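Local coordinates for protein transcriptional repressor of the blcABC operon (Agrobacterium tumefaciens, PDB 3MQ0) that probably binds operator DNA through an IclR-type helix-turn-helix domain and represses the blcABC operon, its activity being regulated via oligomerization, at residues Ser104-His109 with Asn262-Lys267; Thr124-Gly129 with Arg174-Gln179; Ala155-Thr160 with Ser178-Pro183; Ile221-Arg226 with Glu255-Thr260. One frame throughout, in Å; residues are numbered along the deposited sequence.

Contact 1 of 4, residues Ser104-His109 with Asn262-Lys267; sequences STFNDH and NALSEK
H109 carries this helix-helix contact, and its side chain meets L264, K267 and A263 in turn. With CG anti to the backbone N (chi1 -165°), CB rests on L264 CD1 at 3.8 Å. The ring then crosses L264 obliquely, one face over L264 CB, offset toward the rim. At the ring edge ND1 accepts a hydrogen bond from K267 NZ, 2.7 Å long and only 5° out of the imidazole plane. This is consistent with a ring that is probably neutral and protonated on NE2, which makes a weak hydrogen bond to the carbonyl of T260. CE1 touches A263 CB at 3.7 Å. The lysine chain is extended beyond CG, and its ammonium also gives a proton to a water bonded to T105 O. Beside these polar groups L264 CD1 meets T105 CG2 at 3.5 Å, while CD2 lies at the edge of the F106 ring, 4.2 Å from F106 CD1. T105 OG1 is bound by R84 of the second subunit. The segments cross at 134°, axes 10.4 Å apart; helices 102-110 and 247-267 pack together on the six-stranded antiparallel sheet of the GAF-fold domain, F106 reaching strand 120-127 and L264 strand 218-226.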
# COMPACT_ATOMS: atom_id res chain seq x y z
N SER B 104 19.79 6.77 -0.29
CA SER B 104 20.31 6.93 1.07
C SER B 104 20.22 5.60 1.85
O SER B 104 21.09 5.29 2.65
CB SER B 104 19.60 8.06 1.82
OG SER B 104 18.21 7.80 1.94
N THR B 105 19.17 4.82 1.60
CA THR B 105 19.04 3.50 2.22
C THR B 105 20.21 2.59 1.81
O THR B 105 20.83 1.93 2.63
CB THR B 105 17.70 2.84 1.80
OG1 THR B 105 16.62 3.66 2.26
CG2 THR B 105 17.57 1.44 2.38
N PHE B 106 20.50 2.59 0.51
CA PHE B 106 21.65 1.89 -0.06
C PHE B 106 22.96 2.33 0.62
O PHE B 106 23.71 1.49 1.10
CB PHE B 106 21.65 2.17 -1.57
CG PHE B 106 22.95 1.88 -2.28
CD1 PHE B 106 23.28 0.58 -2.67
CD2 PHE B 106 23.80 2.91 -2.65
CE1 PHE B 106 24.46 0.33 -3.38
CE2 PHE B 106 24.98 2.67 -3.35
CZ PHE B 106 25.31 1.37 -3.71
N ASN B 107 23.22 3.63 0.67
CA ASN B 107 24.48 4.13 1.24
C ASN B 107 24.68 3.63 2.66
O ASN B 107 25.76 3.15 3.01
CB ASN B 107 24.52 5.67 1.26
CG ASN B 107 24.66 6.27 -0.13
OD1 ASN B 107 25.17 5.65 -1.04
ND2 ASN B 107 24.21 7.52 -0.27
N ASP B 108 23.63 3.76 3.47
CA ASP B 108 23.69 3.36 4.88
C ASP B 108 23.86 1.85 5.06
O ASP B 108 24.55 1.39 5.98
CB ASP B 108 22.44 3.86 5.60
CG ASP B 108 22.41 5.38 5.72
OD1 ASP B 108 23.45 6.02 5.44
OD2 ASP B 108 21.36 5.94 6.11
N HIS B 109 23.24 1.09 4.18
CA HIS B 109 23.39 -0.35 4.20
C HIS B 109 24.84 -0.74 3.97
O HIS B 109 25.37 -1.64 4.63
CB HIS B 109 22.50 -0.97 3.12
CG HIS B 109 22.29 -2.44 3.27
ND1 HIS B 109 21.59 -2.99 4.32
CD2 HIS B 109 22.65 -3.47 2.47
CE1 HIS B 109 21.55 -4.31 4.17
NE2 HIS B 109 22.18 -4.62 3.05
N ASN B 262 18.61 -8.87 -0.79
CA ASN B 262 17.39 -9.21 -0.05
C ASN B 262 17.21 -8.39 1.23
O ASN B 262 16.10 -7.95 1.54
CB ASN B 262 17.36 -10.72 0.25
CG ASN B 262 17.14 -11.55 -1.00
OD1 ASN B 262 16.75 -11.03 -2.04
ND2 ASN B 262 17.39 -12.85 -0.91
N ALA B 263 18.29 -8.15 1.95
CA ALA B 263 18.22 -7.35 3.18
C ALA B 263 17.88 -5.90 2.85
O ALA B 263 17.12 -5.24 3.55
CB ALA B 263 19.52 -7.43 3.96
N LEU B 264 18.45 -5.39 1.76
CA LEU B 264 18.12 -4.04 1.34
C LEU B 264 16.65 -3.92 0.92
O LEU B 264 15.98 -2.95 1.26
CB LEU B 264 19.04 -3.61 0.18
CG LEU B 264 19.10 -2.15 -0.23
CD1 LEU B 264 19.33 -1.26 0.97
CD2 LEU B 264 20.21 -1.94 -1.26
N SER B 265 16.16 -4.91 0.17
CA SER B 265 14.75 -4.96 -0.25
C SER B 265 13.79 -4.92 0.94
O SER B 265 12.77 -4.23 0.92
CB SER B 265 14.49 -6.24 -1.06
OG SER B 265 15.29 -6.23 -2.24
N GLU B 266 14.13 -5.66 1.99
CA GLU B 266 13.33 -5.66 3.21
C GLU B 266 13.22 -4.26 3.81
O GLU B 266 12.17 -3.85 4.28
CB GLU B 266 13.92 -6.64 4.22
CG GLU B 266 12.99 -6.89 5.40
CD GLU B 266 13.50 -7.99 6.31
OE1 GLU B 266 14.47 -7.74 7.06
OE2 GLU B 266 12.92 -9.10 6.27
N LYS B 267 14.31 -3.51 3.75
CA LYS B 267 14.28 -2.14 4.24
C LYS B 267 13.34 -1.27 3.42
O LYS B 267 12.90 -0.24 3.89
CB LYS B 267 15.69 -1.55 4.24
CG LYS B 267 16.61 -2.20 5.25
CD LYS B 267 17.99 -1.56 5.25
CE LYS B 267 18.84 -2.12 6.38
NZ LYS B 267 20.27 -1.69 6.26
O HOH W 1 20.06 1.11 5.23

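Contact 2 of 4, residues Thr124-Gly129 with Arg174-Gln179; sequences TVREGG and RMLFSQ
Packing across this surface contact centres on L176, at the end of helix 170-176. Its CD2 lies against the peptide joining G128 and G129, 3.5 Å from G128 C and 3.6 Å from G129 N, so the methyl covers main chain. The other methyl, CD1, meets the guanidinium of R126 tip to tip in van der Waals contact, 3.7 Å from R126 NH1. F177 adds an apolar touch: CE1 of its ring approaches G129 CA at 3.9 Å. The ring is itself backed by L176 CB, 3.8 Å above the centre of one face, so that the two neighbouring side chains meet the turn as one packed unit.

The glycine pair forms the two-residue type II' turn of a beta hairpin, between the antiparallel strands 120-127 and 130-137 of the GAF-like domain. G128 has a positive phi of 64°, and G129 brings bare backbone up to the F177 ring.

The polar part lies within 124-129. R126, its CG anti to the backbone N, bends at chi3 (60°) and returns NH1 to G128 O, 2.8 Å away. The N-H points at the oxygen with an angle of 154°, and the acceptor is nearly in the guanidinium plane, offering a lone pair in its carbonyl plane. This bond helps to hold the guanidinium beside L176 CD1. R126 also packs on L164 and L165 of helix 159-165, while L168 touches both R126 and L176.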
# COMPACT_ATOMS: atom_id res chain seq x y z
N THR B 124 21.53 0.85 -9.66
CA THR B 124 20.96 1.29 -10.92
C THR B 124 19.47 1.04 -11.00
O THR B 124 18.92 0.24 -10.24
CB THR B 124 21.57 0.53 -12.10
OG1 THR B 124 21.14 -0.84 -12.04
CG2 THR B 124 23.09 0.60 -12.06
N VAL B 125 18.82 1.72 -11.94
CA VAL B 125 17.45 1.40 -12.30
C VAL B 125 17.42 1.15 -13.78
O VAL B 125 18.28 1.67 -14.48
CB VAL B 125 16.47 2.54 -11.97
CG1 VAL B 125 16.45 2.79 -10.46
CG2 VAL B 125 16.88 3.81 -12.70
N ARG B 126 16.46 0.35 -14.26
CA ARG B 126 16.31 0.13 -15.70
C ARG B 126 15.31 1.10 -16.32
O ARG B 126 14.21 1.28 -15.80
CB ARG B 126 15.86 -1.31 -16.00
CG ARG B 126 15.87 -1.65 -17.49
CD ARG B 126 15.41 -3.09 -17.78
NE ARG B 126 14.04 -3.33 -17.32
CZ ARG B 126 12.96 -3.03 -18.02
NH1 ARG B 126 13.06 -2.46 -19.21
NH2 ARG B 126 11.76 -3.28 -17.51
N GLU B 127 15.70 1.73 -17.42
CA GLU B 127 14.74 2.48 -18.24
C GLU B 127 14.84 1.97 -19.66
O GLU B 127 15.81 2.25 -20.37
CB GLU B 127 15.01 3.98 -18.16
CG GLU B 127 14.85 4.51 -16.73
CD GLU B 127 14.94 6.01 -16.61
OE1 GLU B 127 15.00 6.70 -17.66
OE2 GLU B 127 14.95 6.50 -15.46
N GLY B 128 13.84 1.19 -20.07
CA GLY B 128 13.86 0.59 -21.39
C GLY B 128 15.02 -0.37 -21.51
O GLY B 128 15.18 -1.27 -20.69
N GLY B 129 15.86 -0.18 -22.53
CA GLY B 129 16.99 -1.06 -22.75
C GLY B 129 18.29 -0.61 -22.10
O GLY B 129 19.35 -1.17 -22.40
N ARG B 174 11.73 -9.23 -26.58
CA ARG B 174 11.76 -9.06 -28.02
C ARG B 174 11.25 -7.68 -28.42
O ARG B 174 11.67 -7.14 -29.43
CB ARG B 174 11.02 -10.21 -28.71
CG ARG B 174 11.93 -11.43 -28.87
CD ARG B 174 11.22 -12.78 -29.01
NE ARG B 174 12.24 -13.82 -29.12
CZ ARG B 174 12.91 -14.35 -28.09
NH1 ARG B 174 12.63 -13.99 -26.84
NH2 ARG B 174 13.85 -15.26 -28.32
N MET B 175 10.35 -7.12 -27.63
CA MET B 175 9.89 -5.76 -27.85
C MET B 175 11.00 -4.74 -27.58
O MET B 175 11.10 -3.72 -28.26
CB MET B 175 8.69 -5.45 -26.96
CG MET B 175 7.49 -6.30 -27.28
SD MET B 175 6.04 -5.26 -27.51
CE MET B 175 5.13 -6.26 -28.68
N LEU B 176 11.82 -5.02 -26.58
CA LEU B 176 12.89 -4.11 -26.21
C LEU B 176 14.05 -4.15 -27.18
O LEU B 176 14.68 -3.13 -27.42
CB LEU B 176 13.43 -4.47 -24.83
CG LEU B 176 12.83 -3.75 -23.64
CD1 LEU B 176 13.40 -4.35 -22.36
CD2 LEU B 176 13.14 -2.26 -23.75
N PHE B 177 14.33 -5.34 -27.72
CA PHE B 177 15.59 -5.56 -28.42
C PHE B 177 15.46 -6.07 -29.85
O PHE B 177 16.26 -6.89 -30.28
CB PHE B 177 16.47 -6.51 -27.61
CG PHE B 177 16.84 -5.97 -26.26
CD1 PHE B 177 17.50 -4.75 -26.15
CD2 PHE B 177 16.54 -6.67 -25.10
CE1 PHE B 177 17.85 -4.24 -24.90
CE2 PHE B 177 16.89 -6.17 -23.86
CZ PHE B 177 17.53 -4.95 -23.76
N SER B 178 14.46 -5.58 -30.57
CA SER B 178 14.33 -5.87 -31.99
C SER B 178 15.64 -5.49 -32.68
O SER B 178 16.17 -6.24 -33.51
CB SER B 178 13.16 -5.09 -32.60
OG SER B 178 13.29 -3.70 -32.36
N GLN B 179 16.17 -4.33 -32.32
CA GLN B 179 17.54 -3.97 -32.65
C GLN B 179 18.40 -4.19 -31.41
O GLN B 179 18.22 -3.53 -30.39
CB GLN B 179 17.62 -2.50 -33.06
CG GLN B 179 16.75 -2.15 -34.25
CD GLN B 179 16.76 -0.66 -34.54
OE1 GLN B 179 16.40 0.15 -33.69
NE2 GLN B 179 17.18 -0.30 -35.75

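Contact 3 of 4, residues Ala155-Thr160 with Ser178-Pro183; sequences APFTAT and SQFPQP
The turn that leads into helix 159-165 of the GAF-like domain, with T158 as its N-cap residue, packs here against the proline-rich loop following helix 170-176. Two aromatic rings and two prolines form most of the interface. P156 and P181 meet tip to tip, P156 CG lying 3.9 Å from P181 CG. P156 CB also reaches the end of the F180 ring, 4.0 Å from F180 CZ. F180 has CG anti to the backbone N (chi1 -155°), which swings its ring back beside the next residue: P181 CD lies 3.5 Å above one face, offset toward the rim.

F157 also packs on P181. Its CG is anti to the carbonyl carbon (chi1 -55°), and the far edge of the ring is directed at the loop backbone. There F157 CE2 comes within 3.2 Å of Q182 O, which lies in the ring plane, so the carbonyl faces the slightly positive C-H rim; P181 O is also near that plane, 3.7 Å from F157 CZ. The same CZ touches P181 CG at 4.1 Å and P183 CA at 3.9 Å. No hydrogen bond joins the two segments, and the fit depends on these apolar and ring-edge contacts. Around them, P156 packs on F177 and on L165 of helix 159-165, F157 on S188 and I214, and A155 on V131 of strand 130-137.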
# COMPACT_ATOMS: atom_id res chain seq x y z
N ALA B 155 21.53 -2.21 -20.92
CA ALA B 155 21.13 -3.21 -19.94
C ALA B 155 21.65 -4.62 -20.23
O ALA B 155 21.97 -5.36 -19.30
CB ALA B 155 19.61 -3.23 -19.79
N PRO B 156 21.73 -5.02 -21.52
CA PRO B 156 22.14 -6.41 -21.73
C PRO B 156 23.58 -6.70 -21.34
O PRO B 156 23.90 -7.87 -21.13
CB PRO B 156 21.98 -6.59 -23.25
CG PRO B 156 20.90 -5.64 -23.61
CD PRO B 156 21.16 -4.42 -22.74
N PHE B 157 24.43 -5.68 -21.26
CA PHE B 157 25.85 -5.88 -20.99
C PHE B 157 26.25 -5.77 -19.49
O PHE B 157 27.28 -6.31 -19.09
CB PHE B 157 26.69 -4.87 -21.80
CG PHE B 157 26.44 -4.90 -23.30
CD1 PHE B 157 25.98 -6.04 -23.94
CD2 PHE B 157 26.70 -3.77 -24.07
CE1 PHE B 157 25.76 -6.05 -25.31
CE2 PHE B 157 26.48 -3.77 -25.45
CZ PHE B 157 26.01 -4.93 -26.07
N THR B 158 25.46 -5.09 -18.68
CA THR B 158 25.87 -4.84 -17.28
C THR B 158 25.34 -5.93 -16.35
O THR B 158 24.36 -6.60 -16.67
CB THR B 158 25.35 -3.47 -16.77
OG1 THR B 158 23.92 -3.47 -16.81
CG2 THR B 158 25.84 -2.32 -17.65
N ALA B 159 25.94 -6.08 -15.17
CA ALA B 159 25.44 -7.08 -14.22
C ALA B 159 24.06 -6.69 -13.70
O ALA B 159 23.17 -7.52 -13.65
CB ALA B 159 26.42 -7.27 -13.05
N THR B 160 23.86 -5.42 -13.33
CA THR B 160 22.52 -5.01 -12.90
C THR B 160 21.51 -5.13 -14.02
O THR B 160 20.36 -5.47 -13.76
CB THR B 160 22.44 -3.55 -12.37
OG1 THR B 160 22.88 -2.65 -13.38
CG2 THR B 160 23.29 -3.37 -11.11
N SER B 178 14.46 -5.58 -30.57
CA SER B 178 14.33 -5.87 -31.99
C SER B 178 15.64 -5.49 -32.68
O SER B 178 16.17 -6.24 -33.51
CB SER B 178 13.16 -5.09 -32.60
OG SER B 178 13.29 -3.70 -32.36
N GLN B 179 16.17 -4.33 -32.32
CA GLN B 179 17.54 -3.97 -32.65
C GLN B 179 18.40 -4.19 -31.41
O GLN B 179 18.22 -3.53 -30.39
CB GLN B 179 17.62 -2.50 -33.06
CG GLN B 179 16.75 -2.15 -34.25
CD GLN B 179 16.76 -0.66 -34.54
OE1 GLN B 179 16.40 0.15 -33.69
NE2 GLN B 179 17.18 -0.30 -35.75
N PHE B 180 19.32 -5.13 -31.50
CA PHE B 180 20.20 -5.42 -30.39
C PHE B 180 21.36 -4.41 -30.31
O PHE B 180 21.94 -4.06 -31.33
CB PHE B 180 20.71 -6.85 -30.52
CG PHE B 180 21.11 -7.45 -29.23
CD1 PHE B 180 20.15 -7.98 -28.38
CD2 PHE B 180 22.43 -7.46 -28.84
CE1 PHE B 180 20.50 -8.52 -27.16
CE2 PHE B 180 22.80 -8.00 -27.62
CZ PHE B 180 21.84 -8.53 -26.78
N PRO B 181 21.69 -3.92 -29.09
CA PRO B 181 22.79 -2.96 -28.98
C PRO B 181 24.11 -3.51 -29.53
O PRO B 181 24.38 -4.71 -29.40
CB PRO B 181 22.91 -2.72 -27.47
CG PRO B 181 22.17 -3.85 -26.82
CD PRO B 181 21.08 -4.22 -27.78
N GLN B 182 24.91 -2.63 -30.13
CA GLN B 182 26.24 -2.98 -30.61
C GLN B 182 27.18 -3.26 -29.43
O GLN B 182 27.07 -2.62 -28.39
CB GLN B 182 26.81 -1.86 -31.47
CG GLN B 182 26.06 -1.61 -32.78
CD GLN B 182 26.22 -2.75 -33.78
OE1 GLN B 182 27.34 -3.12 -34.14
NE2 GLN B 182 25.11 -3.30 -34.23
N PRO B 183 28.13 -4.20 -29.60
CA PRO B 183 29.02 -4.59 -28.50
C PRO B 183 29.94 -3.47 -28.02
O PRO B 183 30.37 -2.63 -28.81
CB PRO B 183 29.85 -5.73 -29.12
CG PRO B 183 29.77 -5.51 -30.59
CD PRO B 183 28.40 -4.96 -30.84

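Contact 4 of 4, residues Ile221-Arg226 with Glu255-Thr260; sequences IGAAIR and EELRTT
L257 overlaps the backbone of the strand at I221 and G222 and the methyl of A223. Its CG is anti to the backbone N (chi1 -164°), which sends CD2 onto the chain: CD2 is 3.1 Å from I221 O, a tight approach, and 4.3 Å from I221 CG2. L257 CG meets A223 CB at 3.9 Å. A223 CB also lies 3.7 Å from L257 O. The C-terminal helix 247-267 packs on strand 218-226 of the antiparallel GAF-fold sheet, the segment axes 7.4 Å apart and nearly parallel at 17°. I221 and A223 both point to the helix; G222 between them has no side chain, and A224 points away. I221 also packs on L253 and A223 on A261 of that helix.

R258 turns its end away from the strand and grips E255 side-on in a salt bridge, R258 NE to E255 OE1 (3.0 Å) and R258 NH2 to E255 OE2 (2.9 Å), both from above the carboxylate plane. T260 OG1 donates to E256 O, which also accepts a hydrogen bond from T260 N. No hydrogen bond joins the segments: the interface side chains are apolar, packed partly against backbone carbonyls, and E255 and R258 probably offset each other's charge.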
# COMPACT_ATOMS: atom_id res chain seq x y z
N ILE B 221 29.32 -8.31 -10.51
CA ILE B 221 28.37 -9.29 -10.00
C ILE B 221 27.14 -8.52 -9.55
O ILE B 221 27.27 -7.55 -8.80
CB ILE B 221 28.98 -10.01 -8.80
CG1 ILE B 221 30.33 -10.63 -9.21
CG2 ILE B 221 28.03 -11.07 -8.28
CD1 ILE B 221 31.16 -11.13 -8.05
N GLY B 222 25.95 -8.95 -10.00
CA GLY B 222 24.74 -8.17 -9.74
C GLY B 222 23.65 -8.91 -8.99
O GLY B 222 23.59 -10.14 -9.05
N ALA B 223 22.79 -8.17 -8.29
CA ALA B 223 21.62 -8.75 -7.64
C ALA B 223 20.45 -7.78 -7.68
O ALA B 223 20.63 -6.57 -7.87
CB ALA B 223 21.94 -9.12 -6.19
N ALA B 224 19.24 -8.30 -7.49
CA ALA B 224 18.04 -7.49 -7.62
C ALA B 224 17.58 -6.93 -6.28
O ALA B 224 17.61 -7.60 -5.26
CB ALA B 224 16.92 -8.32 -8.24
N ILE B 225 17.13 -5.68 -6.31
CA ILE B 225 16.49 -5.04 -5.16
C ILE B 225 15.01 -4.97 -5.48
O ILE B 225 14.62 -4.55 -6.57
CB ILE B 225 17.03 -3.60 -4.96
CG1 ILE B 225 18.56 -3.58 -4.83
CG2 ILE B 225 16.34 -2.91 -3.78
CD1 ILE B 225 19.09 -4.46 -3.75
N ARG B 226 14.18 -5.40 -4.54
CA ARG B 226 12.74 -5.39 -4.77
C ARG B 226 12.03 -4.41 -3.85
O ARG B 226 12.46 -4.19 -2.72
CB ARG B 226 12.18 -6.79 -4.61
CG ARG B 226 12.72 -7.73 -5.68
CD ARG B 226 12.29 -9.17 -5.52
NE ARG B 226 13.06 -10.00 -6.45
CZ ARG B 226 12.79 -10.13 -7.74
NH1 ARG B 226 11.75 -9.49 -8.27
NH2 ARG B 226 13.56 -10.89 -8.51
N GLU B 255 26.48 -15.09 -4.09
CA GLU B 255 25.53 -15.48 -3.05
C GLU B 255 25.49 -14.45 -1.91
O GLU B 255 24.41 -14.13 -1.40
CB GLU B 255 25.81 -16.89 -2.53
CG GLU B 255 24.94 -17.33 -1.35
CD GLU B 255 23.48 -17.66 -1.72
OE1 GLU B 255 23.11 -17.58 -2.92
OE2 GLU B 255 22.71 -18.01 -0.80
N GLU B 256 26.66 -13.92 -1.53
CA GLU B 256 26.69 -12.86 -0.53
C GLU B 256 25.92 -11.64 -1.04
O GLU B 256 25.14 -11.03 -0.30
CB GLU B 256 28.13 -12.44 -0.18
CG GLU B 256 28.97 -13.55 0.47
CD GLU B 256 28.37 -14.08 1.77
OE1 GLU B 256 28.14 -13.28 2.71
OE2 GLU B 256 28.13 -15.30 1.84
N LEU B 257 26.13 -11.25 -2.29
CA LEU B 257 25.39 -10.12 -2.84
C LEU B 257 23.87 -10.37 -2.92
O LEU B 257 23.09 -9.47 -2.67
CB LEU B 257 25.91 -9.72 -4.21
CG LEU B 257 25.46 -8.33 -4.67
CD1 LEU B 257 25.91 -7.23 -3.73
CD2 LEU B 257 25.98 -8.07 -6.07
N ARG B 258 23.48 -11.60 -3.25
CA ARG B 258 22.06 -11.95 -3.33
C ARG B 258 21.36 -11.69 -2.00
O ARG B 258 20.28 -11.09 -1.95
CB ARG B 258 21.86 -13.43 -3.76
CG ARG B 258 20.39 -13.81 -3.93
CD ARG B 258 20.21 -15.33 -4.13
NE ARG B 258 20.48 -16.11 -2.92
CZ ARG B 258 19.60 -16.32 -1.94
NH1 ARG B 258 18.38 -15.80 -2.03
NH2 ARG B 258 19.94 -17.04 -0.88
N THR B 259 21.99 -12.12 -0.90
CA THR B 259 21.38 -11.95 0.41
C THR B 259 21.46 -10.51 0.92
O THR B 259 20.57 -10.03 1.64
CB THR B 259 21.96 -12.93 1.44
OG1 THR B 259 23.38 -12.81 1.47
CG2 THR B 259 21.60 -14.37 1.06
N THR B 260 22.54 -9.82 0.57
CA THR B 260 22.68 -8.39 0.85
C THR B 260 21.54 -7.63 0.18
O THR B 260 20.91 -6.76 0.78
CB THR B 260 24.04 -7.85 0.32
OG1 THR B 260 25.11 -8.41 1.10
CG2 THR B 260 24.10 -6.32 0.40

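All four contacts lie in the GAF-like, IclR C-terminal part of the chain, and contact 1 spans the longest separation, the other three falling between its segments. Contacts 1 and 4 share helix 247-267, their centres 11 Å apart, and meet where R226 N hydrogen-bonds to S265 OG; they fix helices 102-110 and 247-267 to the six-stranded antiparallel sheet. Contacts 2 and 3, with centres 8 Å apart, share S178 and Q179 and are joined through G129 and A155; over 20 Å from the chain's centre, they pack a hairpin turn and loops. A159 packs on G222, linking contacts 3 and 4. Contact 1 alone touches the second subunit, which may matter for a repressor regulated via oligomerization.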